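Long-range contacts in probable porin (Pseudomonas aeruginosa, PDB 4FSP), which probably acts as a porin, a beta-barrel channel of the OprD family that lets small solutes cross the outer membrane: residues Ala180-Arg184 / Pro294-Gly298; Arg264-Leu270 / Leu282-Arg286; Phe312-Ser318 / Phe343-Lys349. All coordinates share one frame; numbering follows the deposited sequence.

Contact 1: residues Ala180-Arg184 / Pro294-Gly298; sequences ALFNR and PYLEG
Phe182 holds its CG trans to the backbone N (chi1 -179°), while in Tyr295 CG is wedged between the backbone N and the carbonyl carbon (chi1 54°), and these torsions lay the two side chains next to each other, pointing the same way. They form an offset T-shaped stack in which the edge of Phe182 turns to the face of Tyr295, with the planes at 74°. Phe182 CD2 comes 3.6 Å from Tyr295 CZ. The hydroxyl of Tyr295 also lies at the rim of the Phe182 ring, and its hydrogen bond to Asp311 fixes the outer end of the tyrosine. CB of Arg184 sits over one face of the phenylalanine ring, towards its rim, whereas its guanidinium reaches on to Tyr309. Beside the rings the chains are joined by an isolated beta bridge between Leu181 and Leu296, in which Phe182 N donates to Tyr295 O at 2.9 Å and Glu297 N to Ala180 O at 2.8 Å. It links two loops at one end of the OprD-type barrel, those following strands 179-180 and 278-288. The flank of Glu297 is packed and hydrated: its CD lies 3.5 Å from Ala180 CB, and a water donates to Glu297 OE2 at 2.8 Å while accepting from Asn183 N. A second water joins Ala180 N to Glu297 O. Leu181 CD1 meets Pro294 CB at 3.7 Å, and both side chains also touch Phe188 and Tyr223.

Contact 2: residues Arg264-Leu270 / Leu282-Arg286; sequences RSFSGSL and LGYQR
Ser267 OG donates to Gln285 OE1 at 2.8 Å, arriving in the amide plane on a lone pair of the carbonyl oxygen (C=O...OG angle 135°). Both side chains swing their first branch trans to the backbone N, and the extended glutamine brings its amide level with the serine hydroxyl. Across the other face of the strands Phe266 and Tyr284 cross at about a right angle, and Phe266 CE2 sits at the rim of the Tyr284 ring, 3.8 Å from CD2. The Phe266 ring extends over Gly268, whose lack of a side chain leaves room for it. Beneath these groups runs a regular ladder: Phe266 with Arg286, Gly268 with Tyr284 and Leu270 with Leu282 are hydrogen-bonded pairs, each with two backbone bonds, such as Gly268 N to Tyr284 O at 2.8 Å. Ser267 with Gln285 and Ser269 with Gly283 are the non-hydrogen-bonded pairs between them. Further out, the loop before strand 318-327 locks the polar face. Val304 N bonds Ser267 OG, Asn305 N bonds Gln285 OE1, and Gln285 NE2 reaches the carbonyls of Asp311 and Phe312, which together fix the flip of the amide. With Ser267 and Gln285 under an inward-folded loop, and Phe266, Tyr284, Leu270, Leu282 and, its tip leading away, Arg286 opposite, this is an antiparallel hairpin of a transmembrane porin barrel, its largely apolar face consistent with lipid contact.

Contact 3: residues Phe312-Ser318 / Phe343-Lys349; sequences FAEAGES and FSGHGAK
Ala315 O accepts the shortest bond of this contact, from Lys349 N at 2.7 Å, with a fairly straight N-H...O angle of 155°. Ala315 N, for its part, donates to a water at 2.8 Å. Both belong to a type II beta turn from Glu314 to Glu317, in which Gly316 takes a positive phi and brings its carbonyl oxygen close to that of Gly347, a tight approach of two acceptors at 3.0 Å. Past the turn, Ser318 and His346 form an antiparallel hydrogen-bonded pair with a bond in each direction. The imidazole, set by a chi1 of 68°, folds back so that Ser318 CB lies over its face, 4.0 Å from the ring centroid. Ala348 CB packs against CB of both Glu314 and Glu317. The carboxylate of Glu317 lies alongside Gly345, OE2 at 3.6 Å from its CA, and close to that of Glu358, a neighbourhood likely to raise the pKa of one of the two acids. Glu314 turns its OE2 to Arg187 and Asn185. At the far end Phe312 CZ presses on Phe343 CB at 3.2 Å, and the rings, nearly parallel but slid apart, barely overlap. The loop thus enters strand 318-327 against the end of strand 336-346: backbone bonds tie Glu317 to Met287 of strand 278-288 on one flank, and Gly345 to Glu358 of strand 358-368 on the other.

Contacts 1 and 3 are largely buried: contact 1 joins two loops, and contact 3 sets a loop against a strand end and the turn after it. Contact 2 lies in the barrel wall, mostly buried on the face of Ser267 and Gln285 and more exposed on the other. It has the regular ladder of a hairpin. Contact 3 keeps only one such pair before its chains turn away, and contact 1 relies on a lone bridge, an aromatic pair and bound water. Contacts 2 and 3 touch directly, since strand 318-327, which begins at Ser318, lies beside strand 278-288. Contact 1 stands apart, its nearest atoms about 5 Å from contact 3 and about 7 Å from contact 2.

Contact 1: residues Ala180-Arg184 / Pro294-Gly298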
loop_
_atom_site.group_PDB
_atom_site.type_symbol
_atom_site.label_atom_id
_atom_site.label_comp_id
_atom_site.label_asym_id
_atom_site.label_seq_id
_atom_site.Cartn_x
_atom_site.Cartn_y
_atom_site.Cartn_z
ATOM N N ALA A 180 9.137 -12.824 3.137
ATOM C CA ALA A 180 8.387 -14.072 3.142
ATOM C C ALA A 180 7.069 -13.961 2.387
ATOM O O ALA A 180 6.417 -12.904 2.390
ATOM C CB ALA A 180 8.136 -14.539 4.578
ATOM N N LEU A 181 6.680 -15.057 1.743
ATOM C CA LEU A 181 5.395 -15.129 1.064
ATOM C C LEU A 181 4.285 -15.137 2.109
ATOM O O LEU A 181 4.287 -15.962 3.017
ATOM C CB LEU A 181 5.330 -16.407 0.231
ATOM C CG LEU A 181 3.945 -16.731 -0.325
ATOM C CD1 LEU A 181 3.546 -15.666 -1.352
ATOM C CD2 LEU A 181 3.953 -18.121 -0.939
ATOM N N PHE A 182 3.343 -14.210 2.007
ATOM C CA PHE A 182 2.232 -14.197 2.950
ATOM C C PHE A 182 1.226 -15.317 2.659
ATOM O O PHE A 182 0.474 -15.227 1.696
ATOM C CB PHE A 182 1.526 -12.846 2.907
ATOM C CG PHE A 182 0.386 -12.733 3.874
ATOM C CD1 PHE A 182 0.480 -13.288 5.142
ATOM C CD2 PHE A 182 -0.773 -12.062 3.523
ATOM C CE1 PHE A 182 -0.566 -13.178 6.038
ATOM C CE2 PHE A 182 -1.819 -11.950 4.417
ATOM C CZ PHE A 182 -1.713 -12.505 5.677
ATOM N N ASN A 183 1.204 -16.362 3.486
ATOM C CA ASN A 183 0.291 -17.477 3.243
ATOM C C ASN A 183 -1.173 -17.046 3.287
ATOM O O ASN A 183 -1.777 -16.843 2.235
ATOM C CB ASN A 183 0.557 -18.664 4.177
ATOM C CG ASN A 183 0.441 -20.010 3.459
ATOM O OD1 ASN A 183 -0.126 -20.097 2.366
ATOM N ND2 ASN A 183 0.977 -21.061 4.073
ATOM N N ARG A 184 -1.724 -16.882 4.488
ATOM C CA ARG A 184 -3.146 -16.526 4.667
ATOM C C ARG A 184 -4.078 -17.615 4.151
ATOM O O ARG A 184 -4.068 -17.923 2.958
ATOM C CB ARG A 184 -3.504 -15.182 4.005
ATOM C CG ARG A 184 -5.014 -14.926 3.951
ATOM C CD ARG A 184 -5.355 -13.463 3.701
ATOM N NE ARG A 184 -6.461 -13.033 4.561
ATOM C CZ ARG A 184 -6.903 -11.782 4.658
ATOM N NH1 ARG A 184 -6.350 -10.813 3.938
ATOM N NH2 ARG A 184 -7.908 -11.504 5.479
ATOM N N PRO A 294 -0.463 -13.995 -4.671
ATOM C CA PRO A 294 0.658 -13.909 -3.735
ATOM C C PRO A 294 1.165 -12.487 -3.579
ATOM O O PRO A 294 1.109 -11.665 -4.518
ATOM C CB PRO A 294 1.740 -14.747 -4.415
ATOM C CG PRO A 294 1.498 -14.518 -5.878
ATOM C CD PRO A 294 -0.017 -14.308 -6.041
ATOM N N TYR A 295 1.659 -12.216 -2.376
ATOM C CA TYR A 295 2.308 -10.954 -2.023
ATOM C C TYR A 295 3.099 -11.140 -0.732
ATOM O O TYR A 295 2.945 -12.156 -0.058
ATOM C CB TYR A 295 1.291 -9.815 -1.913
ATOM C CG TYR A 295 0.090 -10.018 -0.978
ATOM C CD1 TYR A 295 -0.957 -10.882 -1.308
ATOM C CD2 TYR A 295 -0.032 -9.268 0.187
ATOM C CE1 TYR A 295 -2.061 -11.019 -0.477
ATOM C CE2 TYR A 295 -1.127 -9.402 1.017
ATOM C CZ TYR A 295 -2.141 -10.269 0.678
ATOM O OH TYR A 295 -3.228 -10.392 1.512
ATOM N N LEU A 296 3.961 -10.186 -0.396
ATOM C CA LEU A 296 4.893 -10.394 0.720
ATOM C C LEU A 296 4.243 -10.123 2.077
ATOM O O LEU A 296 3.367 -9.255 2.197
ATOM C CB LEU A 296 6.128 -9.502 0.572
ATOM C CG LEU A 296 6.903 -9.641 -0.739
ATOM C CD1 LEU A 296 7.965 -8.550 -0.873
ATOM C CD2 LEU A 296 7.517 -11.024 -0.831
ATOM N N GLU A 297 4.673 -10.869 3.092
ATOM C CA GLU A 297 4.384 -10.508 4.478
ATOM C C GLU A 297 4.775 -9.051 4.732
ATOM O O GLU A 297 5.819 -8.578 4.250
ATOM C CB GLU A 297 5.175 -11.396 5.443
ATOM C CG GLU A 297 4.780 -12.859 5.431
ATOM C CD GLU A 297 5.415 -13.631 6.575
ATOM O OE1 GLU A 297 6.180 -13.021 7.357
ATOM O OE2 GLU A 297 5.153 -14.848 6.700
ATOM N N GLY A 298 3.945 -8.343 5.492
ATOM C CA GLY A 298 4.214 -6.950 5.815
ATOM C C GLY A 298 3.659 -5.946 4.818
ATOM O O GLY A 298 3.785 -4.735 5.026
HETATM O O HOH W 1 8.155 -10.194 3.844
HETATM O O HOH W 2 2.635 -15.819 5.905
#

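Contact 2: residues Arg264-Leu270 / Leu282-Arg286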
loop_
_atom_site.group_PDB
_atom_site.type_symbol
_atom_site.label_atom_id
_atom_site.label_comp_id
_atom_site.label_asym_id
_atom_site.label_seq_id
_atom_site.Cartn_x
_atom_site.Cartn_y
_atom_site.Cartn_z
ATOM N N ARG A 264 -3.517 -16.075 -11.869
ATOM C CA ARG A 264 -3.818 -15.028 -12.835
ATOM C C ARG A 264 -4.912 -14.196 -12.235
ATOM O O ARG A 264 -6.005 -14.688 -11.952
ATOM C CB ARG A 264 -4.341 -15.609 -14.140
ATOM C CG ARG A 264 -3.345 -16.428 -14.877
ATOM C CD ARG A 264 -3.696 -17.891 -14.856
ATOM N NE ARG A 264 -2.878 -18.585 -15.849
ATOM C CZ ARG A 264 -2.789 -19.895 -15.968
ATOM N NH1 ARG A 264 -3.477 -20.683 -15.159
ATOM N NH2 ARG A 264 -2.018 -20.416 -16.897
ATOM N N SER A 265 -4.617 -12.924 -12.071
ATOM C CA SER A 265 -5.451 -12.037 -11.307
ATOM C C SER A 265 -5.969 -10.914 -12.192
ATOM O O SER A 265 -5.211 -10.323 -12.978
ATOM C CB SER A 265 -4.584 -11.448 -10.170
ATOM O OG SER A 265 -5.097 -10.206 -9.734
ATOM N N PHE A 266 -7.256 -10.618 -12.074
ATOM C CA PHE A 266 -7.765 -9.364 -12.607
ATOM C C PHE A 266 -8.392 -8.603 -11.458
ATOM O O PHE A 266 -9.046 -9.192 -10.598
ATOM C CB PHE A 266 -8.834 -9.540 -13.707
ATOM C CG PHE A 266 -9.506 -8.225 -14.095
ATOM C CD1 PHE A 266 -8.957 -7.397 -15.081
ATOM C CD2 PHE A 266 -10.647 -7.788 -13.434
ATOM C CE1 PHE A 266 -9.562 -6.165 -15.411
ATOM C CE2 PHE A 266 -11.252 -6.558 -13.757
ATOM C CZ PHE A 266 -10.710 -5.753 -14.750
ATOM N N SER A 267 -8.227 -7.289 -11.477
ATOM C CA SER A 267 -8.730 -6.434 -10.424
ATOM C C SER A 267 -8.850 -5.052 -11.031
ATOM O O SER A 267 -7.871 -4.495 -11.531
ATOM C CB SER A 267 -7.731 -6.409 -9.271
ATOM O OG SER A 267 -8.246 -5.700 -8.161
ATOM N N GLY A 268 -10.051 -4.496 -11.011
ATOM C CA GLY A 268 -10.277 -3.217 -11.649
ATOM C C GLY A 268 -11.392 -2.409 -11.028
ATOM O O GLY A 268 -12.264 -2.960 -10.352
ATOM N N SER A 269 -11.372 -1.101 -11.267
ATOM C CA SER A 269 -12.373 -0.215 -10.696
ATOM C C SER A 269 -12.788 0.871 -11.648
ATOM O O SER A 269 -12.032 1.270 -12.549
ATOM C CB SER A 269 -11.858 0.471 -9.426
ATOM O OG SER A 269 -10.768 1.337 -9.720
ATOM N N LEU A 270 -13.991 1.369 -11.390
ATOM C CA LEU A 270 -14.573 2.474 -12.110
ATOM C C LEU A 270 -15.108 3.425 -11.057
ATOM O O LEU A 270 -15.958 3.038 -10.245
ATOM C CB LEU A 270 -15.728 1.965 -12.966
ATOM C CG LEU A 270 -16.153 2.924 -14.060
ATOM C CD1 LEU A 270 -14.941 3.235 -14.910
ATOM C CD2 LEU A 270 -17.233 2.273 -14.890
ATOM N N LEU A 282 -17.210 1.259 -8.311
ATOM C CA LEU A 282 -17.582 -0.093 -8.637
ATOM C C LEU A 282 -16.260 -0.782 -8.849
ATOM O O LEU A 282 -15.399 -0.270 -9.588
ATOM C CB LEU A 282 -18.384 -0.093 -9.937
ATOM C CG LEU A 282 -18.789 -1.443 -10.522
ATOM C CD1 LEU A 282 -19.681 -2.168 -9.547
ATOM C CD2 LEU A 282 -19.514 -1.247 -11.847
ATOM N N GLY A 283 -16.070 -1.917 -8.185
ATOM C CA GLY A 283 -14.828 -2.657 -8.327
ATOM C C GLY A 283 -15.157 -4.088 -8.682
ATOM O O GLY A 283 -16.221 -4.601 -8.295
ATOM N N TYR A 284 -14.272 -4.728 -9.439
ATOM C CA TYR A 284 -14.465 -6.126 -9.786
ATOM C C TYR A 284 -13.139 -6.842 -9.797
ATOM O O TYR A 284 -12.115 -6.282 -10.195
ATOM C CB TYR A 284 -15.146 -6.281 -11.148
ATOM C CG TYR A 284 -15.257 -7.723 -11.601
ATOM C CD1 TYR A 284 -16.233 -8.566 -11.085
ATOM C CD2 TYR A 284 -14.367 -8.251 -12.522
ATOM C CE1 TYR A 284 -16.321 -9.895 -11.488
ATOM C CE2 TYR A 284 -14.454 -9.575 -12.932
ATOM C CZ TYR A 284 -15.428 -10.386 -12.416
ATOM O OH TYR A 284 -15.506 -11.695 -12.833
ATOM N N GLN A 285 -13.156 -8.105 -9.394
ATOM C CA GLN A 285 -11.905 -8.818 -9.166
ATOM C C GLN A 285 -12.105 -10.305 -9.371
ATOM O O GLN A 285 -13.158 -10.854 -9.016
ATOM C CB GLN A 285 -11.409 -8.519 -7.749
ATOM C CG GLN A 285 -10.133 -9.219 -7.328
ATOM C CD GLN A 285 -9.529 -8.571 -6.081
ATOM O OE1 GLN A 285 -9.066 -7.416 -6.119
ATOM N NE2 GLN A 285 -9.549 -9.305 -4.966
ATOM N N ARG A 286 -11.091 -10.954 -9.931
ATOM C CA ARG A 286 -11.203 -12.358 -10.273
ATOM C C ARG A 286 -9.859 -13.029 -10.146
ATOM O O ARG A 286 -8.865 -12.513 -10.641
ATOM C CB ARG A 286 -11.701 -12.506 -11.711
ATOM C CG ARG A 286 -11.577 -13.906 -12.251
ATOM C CD ARG A 286 -12.910 -14.528 -12.485
ATOM N NE ARG A 286 -13.094 -14.933 -13.873
ATOM C CZ ARG A 286 -13.749 -16.026 -14.248
ATOM N NH1 ARG A 286 -14.285 -16.837 -13.344
ATOM N NH2 ARG A 286 -13.868 -16.306 -15.529
#

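Contact 3: residues Phe312-Ser318 / Phe343-Lys349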
loop_
_atom_site.group_PDB
_atom_site.type_symbol
_atom_site.label_atom_id
_atom_site.label_comp_id
_atom_site.label_asym_id
_atom_site.label_seq_id
_atom_site.Cartn_x
_atom_site.Cartn_y
_atom_site.Cartn_z
ATOM N N PHE A 312 -10.103 -10.899 -0.687
ATOM C CA PHE A 312 -10.878 -11.581 -1.711
ATOM C C PHE A 312 -9.978 -12.159 -2.781
ATOM O O PHE A 312 -10.162 -11.885 -3.968
ATOM C CB PHE A 312 -11.903 -10.604 -2.298
ATOM C CG PHE A 312 -12.896 -10.133 -1.274
ATOM C CD1 PHE A 312 -12.588 -9.070 -0.428
ATOM C CD2 PHE A 312 -14.114 -10.789 -1.113
ATOM C CE1 PHE A 312 -13.484 -8.651 0.545
ATOM C CE2 PHE A 312 -15.019 -10.373 -0.137
ATOM C CZ PHE A 312 -14.698 -9.316 0.702
ATOM N N ALA A 313 -8.999 -12.945 -2.340
ATOM C CA ALA A 313 -7.948 -13.434 -3.222
ATOM C C ALA A 313 -7.675 -14.925 -3.053
ATOM O O ALA A 313 -6.544 -15.372 -3.243
ATOM C CB ALA A 313 -6.659 -12.622 -3.033
ATOM N N GLU A 314 -8.709 -15.683 -2.701
ATOM C CA GLU A 314 -8.645 -17.136 -2.755
ATOM C C GLU A 314 -8.588 -17.589 -4.203
ATOM O O GLU A 314 -9.065 -16.884 -5.098
ATOM C CB GLU A 314 -9.877 -17.759 -2.097
ATOM C CG GLU A 314 -9.955 -17.512 -0.610
ATOM C CD GLU A 314 -8.778 -18.105 0.134
ATOM O OE1 GLU A 314 -8.493 -19.307 -0.064
ATOM O OE2 GLU A 314 -8.125 -17.367 0.909
ATOM N N ALA A 315 -7.995 -18.757 -4.431
ATOM C CA ALA A 315 -8.004 -19.368 -5.752
ATOM C C ALA A 315 -9.437 -19.391 -6.292
ATOM O O ALA A 315 -10.378 -19.713 -5.555
ATOM C CB ALA A 315 -7.441 -20.790 -5.675
ATOM N N GLY A 316 -9.618 -19.010 -7.555
ATOM C CA GLY A 316 -10.918 -19.148 -8.191
ATOM C C GLY A 316 -11.944 -18.076 -7.875
ATOM O O GLY A 316 -12.989 -17.995 -8.536
ATOM N N GLU A 317 -11.649 -17.227 -6.894
ATOM C CA GLU A 317 -12.653 -16.283 -6.401
ATOM C C GLU A 317 -12.890 -15.022 -7.260
ATOM O O GLU A 317 -11.954 -14.291 -7.629
ATOM C CB GLU A 317 -12.337 -15.877 -4.962
ATOM C CG GLU A 317 -13.375 -14.949 -4.343
ATOM C CD GLU A 317 -13.069 -14.634 -2.883
ATOM O OE1 GLU A 317 -11.910 -14.850 -2.446
ATOM O OE2 GLU A 317 -13.995 -14.182 -2.174
ATOM N N SER A 318 -14.166 -14.787 -7.555
ATOM C CA SER A 318 -14.654 -13.558 -8.174
ATOM C C SER A 318 -15.290 -12.688 -7.102
ATOM O O SER A 318 -15.946 -13.209 -6.196
ATOM C CB SER A 318 -15.754 -13.890 -9.190
ATOM O OG SER A 318 -15.212 -14.510 -10.338
ATOM N N PHE A 343 -18.185 -5.526 -0.257
ATOM C CA PHE A 343 -17.590 -6.484 -1.187
ATOM C C PHE A 343 -18.338 -7.792 -1.051
ATOM O O PHE A 343 -18.657 -8.210 0.062
ATOM C CB PHE A 343 -16.137 -6.851 -0.836
ATOM C CG PHE A 343 -15.224 -5.699 -0.532
ATOM C CD1 PHE A 343 -15.171 -5.149 0.749
ATOM C CD2 PHE A 343 -14.335 -5.237 -1.497
ATOM C CE1 PHE A 343 -14.283 -4.117 1.042
ATOM C CE2 PHE A 343 -13.452 -4.204 -1.210
ATOM C CZ PHE A 343 -13.426 -3.642 0.059
ATOM N N SER A 344 -18.536 -8.478 -2.169
ATOM C CA SER A 344 -19.138 -9.804 -2.159
ATOM C C SER A 344 -18.337 -10.760 -3.047
ATOM O O SER A 344 -18.080 -10.466 -4.221
ATOM C CB SER A 344 -20.586 -9.728 -2.640
ATOM O OG SER A 344 -21.111 -11.032 -2.834
ATOM N N GLY A 345 -17.947 -11.903 -2.493
ATOM C CA GLY A 345 -17.160 -12.866 -3.246
ATOM C C GLY A 345 -17.790 -14.251 -3.385
ATOM O O GLY A 345 -18.491 -14.731 -2.481
ATOM N N HIS A 346 -17.528 -14.904 -4.516
ATOM C CA HIS A 346 -18.015 -16.263 -4.741
ATOM C C HIS A 346 -17.021 -17.053 -5.581
ATOM O O HIS A 346 -16.078 -16.479 -6.142
ATOM C CB HIS A 346 -19.368 -16.227 -5.446
ATOM C CG HIS A 346 -19.306 -15.719 -6.856
ATOM N ND1 HIS A 346 -19.408 -14.379 -7.172
ATOM C CD2 HIS A 346 -19.165 -16.371 -8.036
ATOM C CE1 HIS A 346 -19.336 -14.230 -8.483
ATOM N NE2 HIS A 346 -19.190 -15.424 -9.031
ATOM N N GLY A 347 -17.229 -18.364 -5.672
ATOM C CA GLY A 347 -16.389 -19.191 -6.518
ATOM C C GLY A 347 -15.009 -19.427 -5.931
ATOM O O GLY A 347 -14.112 -19.948 -6.604
ATOM N N ALA A 348 -14.831 -19.045 -4.671
ATOM C CA ALA A 348 -13.564 -19.280 -3.992
ATOM C C ALA A 348 -13.314 -20.771 -3.812
ATOM O O ALA A 348 -14.231 -21.527 -3.478
ATOM C CB ALA A 348 -13.551 -18.594 -2.652
ATOM N N LYS A 349 -12.065 -21.183 -4.022
ATOM C CA LYS A 349 -11.659 -22.566 -3.806
ATOM C C LYS A 349 -10.584 -22.604 -2.724
ATOM O O LYS A 349 -9.412 -22.871 -3.006
ATOM C CB LYS A 349 -11.149 -23.202 -5.110
ATOM C CG LYS A 349 -12.227 -23.378 -6.178
ATOM C CD LYS A 349 -11.773 -24.286 -7.319
ATOM C CE LYS A 349 -10.691 -23.645 -8.183
ATOM N NZ LYS A 349 -10.336 -24.493 -9.366
HETATM O O HOH W 3 -7.171 -20.491 -2.416
#